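Local coordinates for BH1974 protein (Bacillus halodurans, PDB 3ON5), which probably helps in the maturation of molybdenum-containing xanthine dehydrogenase, like other XdhC/CoxI proteins, at residues Thr75-Lys80 / Ile115-Glu120; Glu157-Phe160 / Val166-Gly169; Glu178-Ile183 / Pro189-His194; Leu202-Ala207 / Pro213-Ala218. All coordinates share one frame; numbering follows the deposited sequence.

In the fold
The four contacts run in series along the chain and illustrate how the setting of an interface shapes its chemistry. Contacts 1 and 4 are buried helix-on-sheet packings made by aliphatic groups with no hydrogen bond between their segments; they belong to different domains, their centres about 37 Å apart, the first on an antiparallel sheet and the second on a parallel one. Contacts 2 and 3, with centres about 13 Å apart, are partly buried and serve the same antiparallel sheet of the central domain. Contact 2 alone joins its segments by backbone hydrogen bonds, to which aromatic packing is added, whereas contact 3 relies on one selenium-bearing side chain set among tryptophan and isoleucine.

Contact 1 of 4, residues Thr75-Lys80 / Ile115-Glu120; sequences TDLTIK and ISVLLE
Apolar packing carries this interface, with Leu77 of the helix set against Val117 and Leu119 of the strand. Leu77 and Val117 point at each other tip to tip, CD2 of the leucine lying 3.9 Å from CG1 of the valine. That methyl is presented because Val117 holds CG1 anti to its backbone N (chi1 -176°), while CG2 sits beside that N, anti to the carbonyl carbon. The two leucines meet at a slant, and Leu77 CD2 is 4.0 Å from Leu119 CD1, so one helix methyl touches both strand residues. The arrangement is a helix laid on one face of an antiparallel sheet: residues 75-80 of helix 73-87 run at 35° to residues 115-120 of strand 113-121, with 10.4 Å between the segment axes. Leu118, between the two strand residues, faces away from the helix.

The aliphatic part of a charged residue makes the other kind of contact. Lys80 CB rests 3.6 Å from Leu119 CD1, but the chain bends at chi2 (-76°) and leads its ammonium group away from the strand. Tyr95 of the adjacent strand 91-96 and Phe58 of strand 55-59 also pack on Leu77, whereas Ile79 meets Ile79 of the second subunit.

Contact 2 of 4, residues Glu157-Phe160 / Val166-Gly169; sequences EYAF and VYFG
Phe160 and Phe168 form an antiparallel hydrogen-bonded pair, Phe160 N to Phe168 O at 2.7 Å and Phe168 N to Phe160 O at 2.8 Å, and Ala159 with Gly169 is the adjoining non-hydrogen-bonded pair. On the face bearing both phenylalanines, Phe160 CB sits above the centre of the Phe168 ring in a CH-pi contact, 3.6 Å from the centroid. Phe168 brings its ring under that CB by placing CG between its backbone N and carbonyl carbon (chi1 61°). The two rings themselves are slid apart, their planes 24° from parallel, so they barely overlap. Arg132 makes a cation-pi contact with Phe168, and Val133 of helix 124-139 packs on both phenylalanines. An alanine in place of Phe168 would probably strip the cover from Phe160 CB and leave Arg132 without its aromatic partner. Elsewhere Ala159 CB lies 4.2 Å from Tyr167 CD2. Gly169, with backbone angles that suit a glycine, marks the corner where the chain leaves the beta hairpin of strands 155-161 and 167-168, at the edge, within this chain, of the central domain's antiparallel sheet.

Contact 3 of 4, residues Glu178-Ile183 / Pro189-His194; sequences EWIRKI and PLMFTH
Met191, built as selenomethionine, reaches from its strand into a group made by Trp179, Ile180 and Ile183, and its chain can be followed atom by atom. CB lies 3.9 Å from Trp179 CH2, on the six-membered part of the indole. CG, held anti to the backbone N (chi1 -176°), then comes within 3.5 Å of Trp179 CZ3; the two side chains slide past each other in opposite directions, and CG approaches the ring obliquely. SE is the busiest atom. It stands 3.8 Å from Ile183 CD1 and 4.0 Å from Ile180 CG2, the isoleucine at 180 crossing the chain nearly at a right angle. SE is also 5.0 Å from the centroid of the six-membered ring and 52° off its normal, an oblique Met-aromatic contact. A bend at chi3 (71°) turns the terminal CE in toward its own strand, where Thr193 CG2, two residues on, is 4.1 Å away.

Ile183, just past the end of helix 176-181, also lays CD1 over one face of the Trp179 ring near its rim, while Trp171 meets that tryptophan edge-to-face. An alanine in place of the tryptophan would probably uncover CB and CG of Met191 and rob Trp171 of its ring partner. Strand 191-196 edges the central sheet within this chain, its backbone bonded to strand 143-149. With no hydrogen bond between the two segments, the helix is held to the strand by dispersion and shape, the polarisable selenium, like the sulfur it replaces, suiting both aromatic and aliphatic neighbours.

Contact 4 of 4, residues Leu202-Ala207 / Pro213-Ala218; sequences LIIFGA and PLVTFA
Ile204 and Leu202, two residues apart on the strand, project the same way and supply its half of the first shell. The end of Ile204 does double duty: CD1 meets Leu214 CD2 at 3.9 Å, the two side chains tip to tip, and Val215 CG2 at 3.8 Å, that pair meeting at a slant. Ile204 reaches so far because CG1 stands anti to its carbonyl carbon (chi1 -54°) and the chain continues extended to CD1. Leu202 has a smaller partner: its CD2 comes 3.5 Å from Ala218 CB, where the small residue lets the leucine methyl approach the helix.

Helix and strand run nearly antiparallel, at 177°, with segment axes 10.8 Å apart, so Leu214 and Ala218, one turn apart, meet Ile204 and Leu202, alternate residues of the strand. A second shell of sheet residues packs against these groups: Leu267 touches both Leu202 and Leu214, and Thr225 packs on Val215 and Ala218. Further out, Phe217 of the helix meets Phe217 of the third subunit. Strand 200-205, helix 211-221 and strand 223-229 form a right-handed beta-alpha-beta crossover, the opening unit of the Rossmann domain. Gly206 starts the turn between strand and helix, the place of the glycine-rich loop in dinucleotide-binding relatives, and Ala207 N is bonded to Asp229 OD2. Methyl against methyl, without a polar bond between the segments, the contact implies cohesion by burial and close fit.

Contact 1 of 4, residues Thr75-Lys80 / Ile115-Glu120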
loop_
_atom_site.group_PDB
_atom_site.type_symbol
_atom_site.label_atom_id
_atom_site.label_comp_id
_atom_site.label_asym_id
_atom_site.label_seq_id
_atom_site.Cartn_x
_atom_site.Cartn_y
_atom_site.Cartn_z
ATOM N N THR A 75 -6.136 18.803 -6.313
ATOM C CA THR A 75 -5.110 19.216 -5.363
ATOM C C THR A 75 -5.474 20.599 -4.785
ATOM O O THR A 75 -5.300 20.807 -3.582
ATOM C CB THR A 75 -3.737 19.211 -6.055
ATOM O OG1 THR A 75 -3.576 17.996 -6.809
ATOM C CG2 THR A 75 -2.589 19.368 -5.069
ATOM N N ASP A 76 -5.999 21.525 -5.636
ATOM C CA ASP A 76 -6.401 22.878 -5.224
ATOM C C ASP A 76 -7.751 22.845 -4.487
ATOM O O ASP A 76 -7.903 23.508 -3.453
ATOM C CB ASP A 76 -6.477 23.836 -6.424
ATOM C CG ASP A 76 -6.730 25.287 -6.038
ATOM O OD1 ASP A 76 -5.950 25.832 -5.222
ATOM O OD2 ASP A 76 -7.679 25.889 -6.584
ATOM N N LEU A 77 -8.717 22.070 -5.013
ATOM C CA LEU A 77 -10.025 21.903 -4.392
ATOM C C LEU A 77 -9.897 21.425 -2.955
ATOM O O LEU A 77 -10.578 21.963 -2.096
ATOM C CB LEU A 77 -10.895 20.930 -5.179
ATOM C CG LEU A 77 -11.490 21.440 -6.475
ATOM C CD1 LEU A 77 -12.222 20.320 -7.215
ATOM C CD2 LEU A 77 -12.449 22.591 -6.213
ATOM N N THR A 78 -8.975 20.482 -2.680
ATOM C CA THR A 78 -8.733 19.926 -1.346
ATOM C C THR A 78 -8.488 21.060 -0.329
ATOM O O THR A 78 -9.027 21.011 0.782
ATOM C CB THR A 78 -7.564 18.960 -1.405
ATOM O OG1 THR A 78 -7.966 17.835 -2.179
ATOM C CG2 THR A 78 -7.145 18.476 -0.042
ATOM N N ILE A 79 -7.711 22.078 -0.730
ATOM C CA ILE A 79 -7.384 23.230 0.104
ATOM C C ILE A 79 -8.645 24.084 0.227
ATOM O O ILE A 79 -8.985 24.488 1.344
ATOM C CB ILE A 79 -6.148 24.016 -0.471
ATOM C CG1 ILE A 79 -4.809 23.306 -0.136
ATOM C CG2 ILE A 79 -6.062 25.448 0.085
ATOM C CD1 ILE A 79 -4.577 21.903 -0.670
ATOM N N LYS A 80 -9.347 24.340 -0.905
ATOM C CA LYS A 80 -10.594 25.128 -0.922
ATOM C C LYS A 80 -11.666 24.455 -0.030
ATOM O O LYS A 80 -12.293 25.132 0.784
ATOM C CB LYS A 80 -11.127 25.306 -2.356
ATOM C CG LYS A 80 -10.171 25.932 -3.375
ATOM C CD LYS A 80 -9.964 27.431 -3.277
ATOM C CE LYS A 80 -9.030 27.848 -4.388
ATOM N NZ LYS A 80 -8.815 29.314 -4.451
ATOM N N ILE A 115 -14.372 25.252 -15.962
ATOM C CA ILE A 115 -15.404 24.643 -15.123
ATOM C C ILE A 115 -15.624 25.482 -13.857
ATOM O O ILE A 115 -14.685 26.071 -13.312
ATOM C CB ILE A 115 -15.140 23.146 -14.746
ATOM C CG1 ILE A 115 -13.912 22.938 -13.819
ATOM C CG2 ILE A 115 -15.114 22.253 -15.994
ATOM C CD1 ILE A 115 -13.727 21.497 -13.292
ATOM N N SER A 116 -16.894 25.508 -13.409
ATOM C CA SER A 116 -17.381 26.144 -12.188
ATOM C C SER A 116 -17.768 25.031 -11.179
ATOM O O SER A 116 -18.714 24.245 -11.407
ATOM C CB SER A 116 -18.548 27.081 -12.498
ATOM O OG SER A 116 -18.258 27.988 -13.554
ATOM N N VAL A 117 -16.985 24.925 -10.103
ATOM C CA VAL A 117 -17.185 23.918 -9.061
ATOM C C VAL A 117 -17.814 24.586 -7.842
ATOM O O VAL A 117 -17.278 25.587 -7.358
ATOM C CB VAL A 117 -15.842 23.207 -8.696
ATOM C CG1 VAL A 117 -16.056 22.091 -7.674
ATOM C CG2 VAL A 117 -15.136 22.671 -9.943
ATOM N N LEU A 118 -18.951 24.050 -7.361
ATOM C CA LEU A 118 -19.617 24.544 -6.154
ATOM C C LEU A 118 -19.298 23.611 -4.978
ATOM O O LEU A 118 -19.667 22.427 -5.000
ATOM C CB LEU A 118 -21.139 24.692 -6.344
ATOM C CG LEU A 118 -21.989 25.001 -5.081
ATOM C CD1 LEU A 118 -21.741 26.413 -4.549
ATOM C CD2 LEU A 118 -23.438 24.852 -5.375
ATOM N N LEU A 119 -18.626 24.167 -3.949
ATOM C CA LEU A 119 -18.222 23.444 -2.742
ATOM C C LEU A 119 -19.197 23.756 -1.607
ATOM O O LEU A 119 -19.384 24.923 -1.276
ATOM C CB LEU A 119 -16.773 23.819 -2.357
ATOM C CG LEU A 119 -15.677 23.432 -3.363
ATOM C CD1 LEU A 119 -14.496 24.317 -3.247
ATOM C CD2 LEU A 119 -15.244 22.028 -3.186
ATOM N N GLU A 120 -19.869 22.719 -1.074
ATOM C CA GLU A 120 -20.851 22.813 0.017
ATOM C C GLU A 120 -20.442 21.976 1.201
ATOM O O GLU A 120 -20.180 20.785 1.016
ATOM C CB GLU A 120 -22.233 22.358 -0.440
ATOM C CG GLU A 120 -22.928 23.305 -1.389
ATOM C CD GLU A 120 -24.163 22.668 -1.988
ATOM O OE1 GLU A 120 -24.000 21.677 -2.739
ATOM O OE2 GLU A 120 -25.286 23.134 -1.684
#

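Contact 2 of 4, residues Glu157-Phe160 / Val166-Gly169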
loop_
_atom_site.group_PDB
_atom_site.type_symbol
_atom_site.label_atom_id
_atom_site.label_comp_id
_atom_site.label_asym_id
_atom_site.label_seq_id
_atom_site.Cartn_x
_atom_site.Cartn_y
_atom_site.Cartn_z
ATOM N N GLU A 157 -30.637 29.012 -1.007
ATOM C CA GLU A 157 -31.641 27.991 -0.722
ATOM C C GLU A 157 -31.420 26.739 -1.508
ATOM O O GLU A 157 -30.812 26.787 -2.574
ATOM C CB GLU A 157 -33.033 28.498 -1.063
ATOM C CG GLU A 157 -33.568 29.641 -0.257
ATOM C CD GLU A 157 -34.895 30.052 -0.838
ATOM O OE1 GLU A 157 -35.894 29.358 -0.550
ATOM O OE2 GLU A 157 -34.908 30.960 -1.700
ATOM N N TYR A 158 -31.988 25.626 -1.037
ATOM C CA TYR A 158 -31.924 24.362 -1.746
ATOM C C TYR A 158 -33.100 23.508 -1.311
ATOM O O TYR A 158 -33.540 23.598 -0.161
ATOM C CB TYR A 158 -30.578 23.640 -1.565
ATOM C CG TYR A 158 -30.234 23.150 -0.173
ATOM C CD1 TYR A 158 -30.705 21.922 0.291
ATOM C CD2 TYR A 158 -29.297 23.822 0.610
ATOM C CE1 TYR A 158 -30.320 21.418 1.529
ATOM C CE2 TYR A 158 -28.892 23.319 1.845
ATOM C CZ TYR A 158 -29.395 22.110 2.292
ATOM O OH TYR A 158 -29.000 21.593 3.494
ATOM N N ALA A 159 -33.629 22.711 -2.246
ATOM C CA ALA A 159 -34.778 21.850 -2.014
ATOM C C ALA A 159 -34.635 20.515 -2.747
ATOM O O ALA A 159 -33.922 20.403 -3.756
ATOM C CB ALA A 159 -36.052 22.558 -2.466
ATOM N N PHE A 160 -35.338 19.510 -2.225
ATOM C CA PHE A 160 -35.446 18.164 -2.767
ATOM C C PHE A 160 -36.921 17.908 -3.005
ATOM O O PHE A 160 -37.672 17.760 -2.043
ATOM C CB PHE A 160 -34.797 17.140 -1.830
ATOM C CG PHE A 160 -33.339 17.401 -1.551
ATOM C CD1 PHE A 160 -32.349 16.899 -2.395
ATOM C CD2 PHE A 160 -32.949 18.133 -0.431
ATOM C CE1 PHE A 160 -30.997 17.115 -2.117
ATOM C CE2 PHE A 160 -31.597 18.380 -0.173
ATOM C CZ PHE A 160 -30.631 17.872 -1.018
ATOM N N VAL A 166 -44.913 18.278 -2.530
ATOM C CA VAL A 166 -44.062 17.560 -1.575
ATOM C C VAL A 166 -42.581 17.819 -1.849
ATOM O O VAL A 166 -42.038 17.321 -2.841
ATOM C CB VAL A 166 -44.354 16.046 -1.613
ATOM C CG1 VAL A 166 -43.593 15.309 -0.505
ATOM C CG2 VAL A 166 -45.851 15.772 -1.529
ATOM N N TYR A 167 -41.915 18.549 -0.931
ATOM C CA TYR A 167 -40.492 18.884 -1.039
ATOM C C TYR A 167 -39.866 19.033 0.341
ATOM O O TYR A 167 -40.579 19.293 1.301
ATOM C CB TYR A 167 -40.287 20.172 -1.857
ATOM C CG TYR A 167 -40.688 21.453 -1.160
ATOM C CD1 TYR A 167 -41.995 21.920 -1.215
ATOM C CD2 TYR A 167 -39.744 22.240 -0.512
ATOM C CE1 TYR A 167 -42.365 23.118 -0.598
ATOM C CE2 TYR A 167 -40.105 23.435 0.117
ATOM C CZ TYR A 167 -41.416 23.874 0.066
ATOM O OH TYR A 167 -41.761 25.051 0.695
ATOM N N PHE A 168 -38.528 18.850 0.442
ATOM C CA PHE A 168 -37.788 18.995 1.700
ATOM C C PHE A 168 -36.431 19.677 1.457
ATOM O O PHE A 168 -36.051 19.879 0.308
ATOM C CB PHE A 168 -37.601 17.652 2.404
ATOM C CG PHE A 168 -36.837 16.574 1.691
ATOM C CD1 PHE A 168 -37.492 15.666 0.868
ATOM C CD2 PHE A 168 -35.483 16.379 1.941
ATOM C CE1 PHE A 168 -36.793 14.613 0.263
ATOM C CE2 PHE A 168 -34.781 15.341 1.313
ATOM C CZ PHE A 168 -35.446 14.454 0.494
ATOM N N GLY A 169 -35.750 20.078 2.530
ATOM C CA GLY A 169 -34.461 20.755 2.431
ATOM C C GLY A 169 -34.380 22.062 3.195
ATOM O O GLY A 169 -34.956 22.175 4.279
#

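Contact 3 of 4, residues Glu178-Ile183 / Pro189-His194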
loop_
_atom_site.group_PDB
_atom_site.type_symbol
_atom_site.label_atom_id
_atom_site.label_comp_id
_atom_site.label_asym_id
_atom_site.label_seq_id
_atom_site.Cartn_x
_atom_site.Cartn_y
_atom_site.Cartn_z
ATOM N N GLU A 178 -42.696 26.147 -8.619
ATOM C CA GLU A 178 -43.180 27.343 -9.298
ATOM C C GLU A 178 -42.016 28.329 -9.520
ATOM O O GLU A 178 -42.012 29.042 -10.522
ATOM C CB GLU A 178 -44.332 27.999 -8.524
ATOM C CG GLU A 178 -45.160 28.943 -9.387
ATOM C CD GLU A 178 -46.656 28.729 -9.285
ATOM O OE1 GLU A 178 -47.210 28.866 -8.172
ATOM O OE2 GLU A 178 -47.279 28.461 -10.337
ATOM N N TRP A 179 -41.014 28.331 -8.623
ATOM C CA TRP A 179 -39.834 29.190 -8.744
ATOM C C TRP A 179 -38.992 28.773 -9.959
ATOM O O TRP A 179 -38.452 29.638 -10.652
ATOM C CB TRP A 179 -38.985 29.143 -7.456
ATOM C CG TRP A 179 -37.792 30.041 -7.491
ATOM C CD1 TRP A 179 -37.765 31.372 -7.209
ATOM C CD2 TRP A 179 -36.450 29.676 -7.837
ATOM N NE1 TRP A 179 -36.490 31.865 -7.360
ATOM C CE2 TRP A 179 -35.661 30.846 -7.745
ATOM C CE3 TRP A 179 -35.829 28.470 -8.206
ATOM C CZ2 TRP A 179 -34.291 30.847 -8.005
ATOM C CZ3 TRP A 179 -34.468 28.474 -8.456
ATOM C CH2 TRP A 179 -33.716 29.652 -8.357
ATOM N N ILE A 180 -38.889 27.449 -10.208
ATOM C CA ILE A 180 -38.118 26.878 -11.317
ATOM C C ILE A 180 -38.807 27.212 -12.641
ATOM O O ILE A 180 -38.149 27.765 -13.524
ATOM C CB ILE A 180 -37.900 25.340 -11.172
ATOM C CG1 ILE A 180 -37.120 25.012 -9.894
ATOM C CG2 ILE A 180 -37.175 24.767 -12.410
ATOM C CD1 ILE A 180 -37.193 23.583 -9.476
ATOM N N ARG A 181 -40.121 26.891 -12.786
ATOM C CA ARG A 181 -40.839 27.118 -14.046
ATOM C C ARG A 181 -40.822 28.611 -14.427
ATOM O O ARG A 181 -40.615 28.910 -15.603
ATOM C CB ARG A 181 -42.281 26.575 -14.023
ATOM C CG ARG A 181 -43.173 26.920 -12.851
ATOM C CD ARG A 181 -44.601 26.442 -13.090
ATOM N NE ARG A 181 -44.730 24.985 -13.222
ATOM C CZ ARG A 181 -45.233 24.183 -12.284
ATOM N NH1 ARG A 181 -45.682 24.685 -11.138
ATOM N NH2 ARG A 181 -45.322 22.877 -12.498
ATOM N N LYS A 182 -40.912 29.524 -13.437
ATOM C CA LYS A 182 -40.908 30.975 -13.657
ATOM C C LYS A 182 -39.464 31.568 -13.665
ATOM O O LYS A 182 -39.294 32.737 -13.298
ATOM C CB LYS A 182 -41.753 31.669 -12.572
ATOM N N ILE A 183 -38.454 30.813 -14.169
ATOM C CA ILE A 183 -37.046 31.253 -14.205
ATOM C C ILE A 183 -36.799 32.231 -15.423
ATOM O O ILE A 183 -37.740 32.531 -16.162
ATOM C CB ILE A 183 -36.102 30.011 -14.241
ATOM C CG1 ILE A 183 -34.743 30.255 -13.559
ATOM C CG2 ILE A 183 -36.025 29.289 -15.599
ATOM C CD1 ILE A 183 -34.823 30.513 -12.036
ATOM N N PRO A 189 -28.395 31.983 -14.534
ATOM C CA PRO A 189 -27.124 31.402 -14.039
ATOM C C PRO A 189 -27.089 31.112 -12.521
ATOM O O PRO A 189 -26.290 30.278 -12.099
ATOM C CB PRO A 189 -26.096 32.478 -14.376
ATOM C CG PRO A 189 -26.671 33.177 -15.567
ATOM C CD PRO A 189 -28.163 33.164 -15.390
ATOM N N LEU A 190 -27.986 31.730 -11.719
ATOM C CA LEU A 190 -28.028 31.539 -10.270
ATOM C C LEU A 190 -28.909 30.323 -9.850
ATOM O O LEU A 190 -29.232 30.204 -8.668
ATOM C CB LEU A 190 -28.539 32.824 -9.564
ATOM C CG LEU A 190 -27.721 34.116 -9.707
ATOM C CD1 LEU A 190 -28.298 35.200 -8.843
ATOM C CD2 LEU A 190 -26.272 33.929 -9.298
HETATM N N MSE A 191 -29.236 29.407 -10.797
HETATM C CA MSE A 191 -30.019 28.201 -10.552
HETATM C C MSE A 191 -29.312 26.966 -11.082
HETATM O O MSE A 191 -28.866 26.963 -12.233
HETATM C CB MSE A 191 -31.406 28.302 -11.198
HETATM C CG MSE A 191 -32.312 27.098 -10.876
HETATM SE SE MSE A 191 -33.848 26.880 -12.052
HETATM C CE MSE A 191 -32.913 26.314 -13.639
ATOM N N PHE A 192 -29.246 25.911 -10.245
ATOM C CA PHE A 192 -28.697 24.609 -10.576
ATOM C C PHE A 192 -29.710 23.536 -10.210
ATOM O O PHE A 192 -30.249 23.546 -9.104
ATOM C CB PHE A 192 -27.344 24.350 -9.896
ATOM C CG PHE A 192 -26.849 22.940 -10.116
ATOM C CD1 PHE A 192 -26.253 22.572 -11.318
ATOM C CD2 PHE A 192 -27.010 21.969 -9.131
ATOM C CE1 PHE A 192 -25.829 21.263 -11.529
ATOM C CE2 PHE A 192 -26.589 20.656 -9.347
ATOM C CZ PHE A 192 -26.002 20.314 -10.541
ATOM N N THR A 193 -29.963 22.606 -11.138
ATOM C CA THR A 193 -30.885 21.494 -10.942
ATOM C C THR A 193 -30.189 20.192 -11.268
ATOM O O THR A 193 -29.307 20.144 -12.128
ATOM C CB THR A 193 -32.167 21.653 -11.780
ATOM O OG1 THR A 193 -31.824 21.725 -13.165
ATOM C CG2 THR A 193 -33.005 22.857 -11.360
ATOM N N HIS A 194 -30.599 19.132 -10.577
ATOM C CA HIS A 194 -30.081 17.788 -10.726
ATOM C C HIS A 194 -31.110 16.788 -10.258
ATOM O O HIS A 194 -31.705 16.972 -9.199
ATOM C CB HIS A 194 -28.774 17.637 -9.936
ATOM C CG HIS A 194 -28.177 16.276 -10.041
ATOM N ND1 HIS A 194 -27.282 15.958 -11.051
ATOM C CD2 HIS A 194 -28.385 15.186 -9.275
ATOM C CE1 HIS A 194 -26.971 14.688 -10.860
ATOM N NE2 HIS A 194 -27.607 14.182 -9.800
#

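Contact 4 of 4, residues Leu202-Ala207 / Pro213-Ala218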
loop_
_atom_site.group_PDB
_atom_site.type_symbol
_atom_site.label_atom_id
_atom_site.label_comp_id
_atom_site.label_asym_id
_atom_site.label_seq_id
_atom_site.Cartn_x
_atom_site.Cartn_y
_atom_site.Cartn_z
ATOM N N LEU A 202 -31.263 -4.119 -14.878
ATOM C CA LEU A 202 -30.883 -5.067 -15.916
ATOM C C LEU A 202 -31.293 -6.444 -15.463
ATOM O O LEU A 202 -30.715 -6.987 -14.509
ATOM C CB LEU A 202 -29.391 -4.999 -16.240
ATOM C CG LEU A 202 -28.894 -5.962 -17.315
ATOM C CD1 LEU A 202 -29.411 -5.566 -18.681
ATOM C CD2 LEU A 202 -27.384 -6.022 -17.320
ATOM N N ILE A 203 -32.346 -6.978 -16.110
ATOM C CA ILE A 203 -32.948 -8.268 -15.793
ATOM C C ILE A 203 -32.380 -9.283 -16.774
ATOM O O ILE A 203 -32.660 -9.221 -17.975
ATOM C CB ILE A 203 -34.501 -8.172 -15.820
ATOM C CG1 ILE A 203 -34.983 -6.969 -14.974
ATOM C CG2 ILE A 203 -35.150 -9.511 -15.368
ATOM C CD1 ILE A 203 -36.389 -6.588 -15.063
ATOM N N ILE A 204 -31.545 -10.202 -16.250
ATOM C CA ILE A 204 -30.846 -11.224 -17.033
ATOM C C ILE A 204 -31.510 -12.592 -16.844
ATOM O O ILE A 204 -31.614 -13.102 -15.723
ATOM C CB ILE A 204 -29.349 -11.278 -16.656
ATOM C CG1 ILE A 204 -28.697 -9.879 -16.780
ATOM C CG2 ILE A 204 -28.631 -12.309 -17.525
ATOM C CD1 ILE A 204 -27.328 -9.712 -16.109
ATOM N N PHE A 205 -31.965 -13.166 -17.962
ATOM C CA PHE A 205 -32.547 -14.498 -18.046
ATOM C C PHE A 205 -31.462 -15.460 -18.490
ATOM O O PHE A 205 -31.018 -15.411 -19.641
ATOM C CB PHE A 205 -33.754 -14.524 -18.984
ATOM C CG PHE A 205 -34.982 -13.852 -18.426
ATOM C CD1 PHE A 205 -35.885 -14.560 -17.646
ATOM C CD2 PHE A 205 -35.259 -12.520 -18.714
ATOM C CE1 PHE A 205 -37.027 -13.949 -17.142
ATOM C CE2 PHE A 205 -36.401 -11.906 -18.204
ATOM C CZ PHE A 205 -37.278 -12.625 -17.423
ATOM N N GLY A 206 -30.983 -16.259 -17.540
ATOM C CA GLY A 206 -29.921 -17.225 -17.755
ATOM C C GLY A 206 -28.816 -17.060 -16.739
ATOM O O GLY A 206 -28.475 -15.933 -16.372
ATOM N N ALA A 207 -28.278 -18.185 -16.241
ATOM C CA ALA A 207 -27.186 -18.174 -15.272
ATOM C C ALA A 207 -26.037 -19.118 -15.722
ATOM O O ALA A 207 -25.322 -19.677 -14.886
ATOM C CB ALA A 207 -27.696 -18.557 -13.894
ATOM N N PRO A 213 -19.431 -12.525 -16.217
ATOM C CA PRO A 213 -18.727 -11.287 -16.619
ATOM C C PRO A 213 -19.688 -10.136 -16.916
ATOM O O PRO A 213 -19.383 -9.000 -16.561
ATOM C CB PRO A 213 -17.953 -11.684 -17.881
ATOM C CG PRO A 213 -18.490 -12.952 -18.325
ATOM C CD PRO A 213 -19.130 -13.625 -17.165
ATOM N N LEU A 214 -20.852 -10.429 -17.526
ATOM C CA LEU A 214 -21.869 -9.437 -17.839
ATOM C C LEU A 214 -22.415 -8.793 -16.559
ATOM O O LEU A 214 -22.613 -7.580 -16.540
ATOM C CB LEU A 214 -22.999 -10.091 -18.639
ATOM C CG LEU A 214 -24.214 -9.242 -18.931
ATOM C CD1 LEU A 214 -23.917 -8.202 -19.973
ATOM C CD2 LEU A 214 -25.327 -10.102 -19.384
ATOM N N VAL A 215 -22.653 -9.594 -15.501
ATOM C CA VAL A 215 -23.144 -9.095 -14.213
ATOM C C VAL A 215 -22.087 -8.136 -13.637
ATOM O O VAL A 215 -22.450 -7.048 -13.206
ATOM C CB VAL A 215 -23.511 -10.244 -13.220
ATOM C CG1 VAL A 215 -23.855 -9.712 -11.832
ATOM C CG2 VAL A 215 -24.667 -11.081 -13.764
ATOM N N THR A 216 -20.783 -8.503 -13.697
ATOM C CA THR A 216 -19.694 -7.682 -13.176
ATOM C C THR A 216 -19.589 -6.355 -13.945
ATOM O O THR A 216 -19.551 -5.294 -13.330
ATOM C CB THR A 216 -18.399 -8.473 -13.256
ATOM O OG1 THR A 216 -18.505 -9.566 -12.359
ATOM C CG2 THR A 216 -17.169 -7.644 -12.905
ATOM N N PHE A 217 -19.531 -6.408 -15.270
ATOM C CA PHE A 217 -19.392 -5.211 -16.074
ATOM C C PHE A 217 -20.624 -4.319 -15.900
ATOM O O PHE A 217 -20.454 -3.134 -15.677
ATOM C CB PHE A 217 -19.155 -5.564 -17.547
ATOM C CG PHE A 217 -17.920 -6.400 -17.848
ATOM C CD1 PHE A 217 -16.807 -6.355 -17.019
ATOM C CD2 PHE A 217 -17.830 -7.140 -19.020
ATOM C CE1 PHE A 217 -15.658 -7.100 -17.318
ATOM C CE2 PHE A 217 -16.682 -7.888 -19.315
ATOM C CZ PHE A 217 -15.602 -7.852 -18.467
ATOM N N ALA A 218 -21.839 -4.881 -15.897
ATOM C CA ALA A 218 -23.059 -4.088 -15.733
ATOM C C ALA A 218 -23.161 -3.485 -14.349
ATOM O O ALA A 218 -23.615 -2.357 -14.230
ATOM C CB ALA A 218 -24.277 -4.935 -15.996
#